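Periplasmic divalent cation tolerance protein (Xylella fastidiosa, PDB 2NUH) is of not yet established function, but may bind copper ions and is thought to take part in tolerance of divalent cations. Local coordinates at residues S3-F9 against E84-V90; A18-S22 against C33-L37. All blocks are in the same frame, centred on the assembly; numbering follows the deposited sequence.

Contact 1 of 2, residues S3-F9 against E84-V90; sequences SDVYLIF and EAIAVQV
The apolar centre of this antiparallel pairing, strand 5-9 against strand 86-89, is Ile8 with Ala87 on one face and Phe9 with Ile86 and Val88 on the other. On the first face Ile8 CG1 lies 3.8 Å from Ala87 CB, and Tyr6 (chi1 m) lays its ring over Gln89, whose CA makes a CH-pi contact 4.0 Å from the ring centroid; Tyr6 CD1 also reaches Ala87 CB at 4.0 Å. Helix 67-77 packs on this face. The other face, which also carries Leu7, has Phe9 (m) with CB 3.8 Å from Ile86 CG1 and CE2 3.9 Å from Val88 CG2. Val5 CG1 meets Val90 CG2 at 3.7 Å, near Leu98 of helix 95-105.

From Val5 and from Ala85 onward the backbones are extended, and the strand axes approach to 4.4 Å with N-to-C directions 150° apart. Leu7 and Val88 form a hydrogen-bonded pair (N to O, both ways, 2.8 Å), as do Phe9 and Ile86 (Phe9 N to Ile86 O 2.8 Å, Ile86 N to Phe9 O 3.1 Å). Tyr6-Gln89 and Ile8-Ala87 are the non-hydrogen-bonded pairs, with CA atoms 4.5 and 4.1 Å apart. Val90 N extends the pattern to Val5 O at 2.8 Å.

At the polar end Val90 O accepts from Ser3 N (3.0 Å) and Ser3 OG (2.9 Å), while Val5 N donates to Ser3 OG (3.0 Å) in an ST turn, where Asp4 (psi 10°) bends the chain. This is the pairing of the first and last strands of a ferredoxin-like sheet. Main-chain bonds set its register, and mostly apolar side chains add contact on both faces without any salt bridge.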
# COMPACT_ATOMS: atom_id res chain seq x y z
N SER A 3 11.73 -14.21 0.46
CA SER A 3 12.40 -12.99 0.97
C SER A 3 11.54 -12.37 2.05
O SER A 3 10.37 -12.73 2.22
CB SER A 3 12.61 -11.97 -0.16
OG SER A 3 11.50 -11.09 -0.25
N ASP A 4 12.11 -11.41 2.77
CA ASP A 4 11.34 -10.68 3.76
C ASP A 4 10.72 -9.38 3.25
O ASP A 4 10.19 -8.60 4.02
CB ASP A 4 11.86 -10.75 5.22
CG ASP A 4 11.43 -12.04 5.96
OD1 ASP A 4 11.76 -12.18 7.16
OD2 ASP A 4 10.77 -12.92 5.34
N VAL A 5 10.78 -9.17 1.94
CA VAL A 5 10.08 -8.05 1.32
C VAL A 5 8.62 -8.43 1.09
O VAL A 5 8.30 -9.57 0.72
CB VAL A 5 10.77 -7.60 0.02
CG1 VAL A 5 9.88 -6.64 -0.76
CG2 VAL A 5 12.10 -6.95 0.34
N TYR A 6 7.73 -7.48 1.35
CA TYR A 6 6.32 -7.65 1.12
C TYR A 6 5.79 -6.55 0.26
O TYR A 6 6.21 -5.40 0.36
CB TYR A 6 5.58 -7.61 2.46
CG TYR A 6 5.68 -8.92 3.18
CD1 TYR A 6 4.61 -9.80 3.22
CD2 TYR A 6 6.87 -9.31 3.79
CE1 TYR A 6 4.71 -11.02 3.87
CE2 TYR A 6 6.97 -10.52 4.43
CZ TYR A 6 5.89 -11.37 4.47
OH TYR A 6 6.01 -12.59 5.11
N LEU A 7 4.84 -6.91 -0.60
CA LEU A 7 4.14 -5.97 -1.43
C LEU A 7 2.76 -5.85 -0.84
O LEU A 7 2.04 -6.85 -0.74
CB LEU A 7 4.05 -6.52 -2.86
CG LEU A 7 3.44 -5.72 -4.01
CD1 LEU A 7 4.05 -4.34 -4.12
CD2 LEU A 7 3.65 -6.48 -5.29
N ILE A 8 2.38 -4.65 -0.44
CA ILE A 8 1.04 -4.44 0.09
C ILE A 8 0.20 -3.74 -0.94
O ILE A 8 0.62 -2.72 -1.48
CB ILE A 8 1.07 -3.57 1.36
CG1 ILE A 8 1.96 -4.22 2.42
CG2 ILE A 8 -0.35 -3.35 1.90
CD1 ILE A 8 2.24 -3.31 3.60
N PHE A 9 -0.97 -4.30 -1.20
CA PHE A 9 -1.95 -3.70 -2.08
C PHE A 9 -2.95 -2.95 -1.25
O PHE A 9 -3.47 -3.46 -0.27
CB PHE A 9 -2.67 -4.78 -2.88
CG PHE A 9 -1.79 -5.52 -3.83
CD1 PHE A 9 -1.86 -5.25 -5.20
CD2 PHE A 9 -0.91 -6.48 -3.38
CE1 PHE A 9 -1.04 -5.94 -6.09
CE2 PHE A 9 -0.10 -7.18 -4.26
CZ PHE A 9 -0.16 -6.89 -5.62
N GLU A 84 -8.63 -1.61 1.75
CA GLU A 84 -7.88 -2.75 1.29
C GLU A 84 -6.47 -2.67 1.84
O GLU A 84 -5.80 -1.63 1.75
CB GLU A 84 -7.85 -2.73 -0.24
CG GLU A 84 -6.97 -3.79 -0.87
CD GLU A 84 -6.87 -3.59 -2.35
OE1 GLU A 84 -5.80 -3.21 -2.84
OE2 GLU A 84 -7.90 -3.77 -3.02
N ALA A 85 -6.01 -3.76 2.43
CA ALA A 85 -4.62 -3.82 2.84
C ALA A 85 -4.27 -5.28 2.89
O ALA A 85 -4.60 -5.97 3.84
CB ALA A 85 -4.41 -3.16 4.19
N ILE A 86 -3.67 -5.75 1.82
CA ILE A 86 -3.31 -7.16 1.74
C ILE A 86 -1.87 -7.24 1.29
O ILE A 86 -1.47 -6.55 0.36
CB ILE A 86 -4.22 -7.93 0.78
CG1 ILE A 86 -4.35 -7.21 -0.56
CG2 ILE A 86 -5.59 -8.12 1.41
CD1 ILE A 86 -5.18 -7.95 -1.60
N ALA A 87 -1.10 -8.06 1.98
CA ALA A 87 0.33 -8.12 1.75
C ALA A 87 0.69 -9.46 1.17
O ALA A 87 0.20 -10.50 1.62
CB ALA A 87 1.11 -7.88 3.05
N VAL A 88 1.54 -9.41 0.16
CA VAL A 88 2.00 -10.61 -0.49
C VAL A 88 3.51 -10.67 -0.28
O VAL A 88 4.22 -9.68 -0.48
CB VAL A 88 1.67 -10.56 -1.98
CG1 VAL A 88 2.26 -11.75 -2.68
CG2 VAL A 88 0.18 -10.50 -2.20
N GLN A 89 3.98 -11.82 0.17
CA GLN A 89 5.41 -12.03 0.34
C GLN A 89 6.11 -12.13 -1.01
O GLN A 89 5.66 -12.85 -1.90
CB GLN A 89 5.67 -13.31 1.13
CG GLN A 89 7.13 -13.45 1.54
CD GLN A 89 7.38 -14.64 2.42
OE1 GLN A 89 8.39 -14.69 3.14
NE2 GLN A 89 6.48 -15.62 2.39
N VAL A 90 7.20 -11.40 -1.16
CA VAL A 90 8.05 -11.53 -2.33
C VAL A 90 8.86 -12.81 -2.20
O VAL A 90 9.51 -13.04 -1.18
CB VAL A 90 8.95 -10.30 -2.49
CG1 VAL A 90 10.08 -10.54 -3.50
CG2 VAL A 90 8.10 -9.11 -2.92

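Contact 2 of 2, residues A18-S22 against C33-L37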
# COMPACT_ATOMS: atom_id res chain seq x y z
N ALA A 18 -3.78 9.17 -2.09
CA ALA A 18 -2.66 8.34 -2.54
C ALA A 18 -1.35 9.04 -2.24
O ALA A 18 -0.39 8.40 -1.82
CB ALA A 18 -2.78 8.02 -4.04
N GLU A 19 -1.32 10.35 -2.44
CA GLU A 19 -0.09 11.10 -2.22
C GLU A 19 0.22 11.16 -0.73
O GLU A 19 1.36 11.01 -0.33
CB GLU A 19 -0.22 12.51 -2.79
CG GLU A 19 -0.48 12.49 -4.29
CD GLU A 19 -0.49 13.86 -4.94
OE1 GLU A 19 -0.82 13.92 -6.15
OE2 GLU A 19 -0.18 14.87 -4.26
N ILE A 20 -0.81 11.39 0.07
CA ILE A 20 -0.61 11.46 1.52
C ILE A 20 -0.06 10.13 2.01
O ILE A 20 0.93 10.08 2.72
CB ILE A 20 -1.91 11.79 2.25
CG1 ILE A 20 -2.35 13.21 1.92
CG2 ILE A 20 -1.76 11.61 3.77
CD1 ILE A 20 -3.80 13.46 2.21
N ILE A 21 -0.70 9.04 1.61
CA ILE A 21 -0.28 7.73 2.09
C ILE A 21 1.11 7.41 1.61
O ILE A 21 1.96 6.93 2.37
CB ILE A 21 -1.29 6.65 1.66
CG1 ILE A 21 -2.55 6.77 2.51
CG2 ILE A 21 -0.67 5.25 1.79
CD1 ILE A 21 -3.78 6.15 1.85
N SER A 22 1.36 7.66 0.33
CA SER A 22 2.65 7.37 -0.25
C SER A 22 3.75 8.13 0.46
O SER A 22 4.77 7.56 0.87
CB SER A 22 2.66 7.75 -1.73
OG SER A 22 1.78 6.92 -2.46
N CYS A 33 9.02 2.33 -0.83
CA CYS A 33 8.46 3.01 -1.97
C CYS A 33 7.00 2.65 -2.07
O CYS A 33 6.58 1.60 -1.60
CB CYS A 33 9.24 2.68 -3.25
SG CYS A 33 8.39 2.80 -4.87
N VAL A 34 6.24 3.55 -2.65
CA VAL A 34 4.83 3.28 -2.91
C VAL A 34 4.54 3.69 -4.32
O VAL A 34 4.87 4.81 -4.73
CB VAL A 34 3.92 4.06 -1.96
CG1 VAL A 34 2.46 3.80 -2.32
CG2 VAL A 34 4.18 3.67 -0.51
N THR A 35 3.95 2.77 -5.09
CA THR A 35 3.56 3.08 -6.45
C THR A 35 2.06 3.22 -6.52
O THR A 35 1.32 2.40 -5.99
CB THR A 35 4.04 1.98 -7.39
OG1 THR A 35 5.47 1.92 -7.32
CG2 THR A 35 3.62 2.25 -8.83
N GLN A 36 1.62 4.28 -7.19
CA GLN A 36 0.21 4.53 -7.41
C GLN A 36 -0.09 4.24 -8.85
O GLN A 36 0.65 4.65 -9.74
CB GLN A 36 -0.09 6.00 -7.25
CG GLN A 36 0.22 6.65 -5.97
CD GLN A 36 0.23 8.15 -6.15
OE1 GLN A 36 -0.66 8.73 -6.80
NE2 GLN A 36 1.25 8.79 -5.62
N LEU A 37 -1.21 3.58 -9.06
CA LEU A 37 -1.72 3.31 -10.39
C LEU A 37 -3.09 3.98 -10.47
O LEU A 37 -4.03 3.55 -9.82
CB LEU A 37 -1.80 1.80 -10.64
CG LEU A 37 -0.62 0.90 -10.23
CD1 LEU A 37 -0.91 -0.59 -10.38
CD2 LEU A 37 0.62 1.24 -11.02
O HOH W 1 3.30 7.06 -5.01
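Helix 18-22 and strand 33-37 run almost antiparallel, their directions 166° apart and their axes 9.0 Å apart at closest approach. Ser22 comes nearest Val34, CA to CA 5.3 Å, and Ala18 faces Gln36 at 6.8 Å. Ser22 OG donates to Ala18 O one turn back (2.7 Å), alongside the helical bond from Ser22 N to the same Ala18 O (2.9 Å), and rests 3.2 Å from Val34 CG1. The Gln36 side chain reaches back to the helix, OE1 lying 3.6 Å from Ala18 CB. No direct hydrogen bond joins the segments; a water bridges them, donating to Ser22 OG (3.0 Å) and Val34 O (2.8 Å) and accepting from Gln36 NE2 (2.8 Å). Such packing belongs to a beta-alpha-beta crossover, in which helix 15-27 connects strand 5-12 to strand 33-38. Strand 50-63 runs between those two strands, pairing with 33-37 through Lys61, Leu59 and Gln57, while Ile21 turns to Leu58 and to Leu74 and Leu77 of helix 67-77.

Overall arrangement
Both contacts belong to one antiparallel sheet, with strand 50-63 pairing with strand 5-12 of contact 1 and with strand 33-38 of contact 2. Their centres are 15 Å apart, on opposite sides of the chain's centre, and they do not touch. Contact 1 joins strand to strand nearer the surface, burying 675 Å² and held by regular main-chain hydrogen bonds; contact 2 is partly buried, sets a helix against the sheet over 232 Å² and relies on close side chains and one bridging water. Helix 67-77 touches side chains from both. Strand 5-12 leads into helix 15-27, so contact 2 forms in the first half of the ferredoxin-like fold, whereas contact 1 brings its first and last strands together.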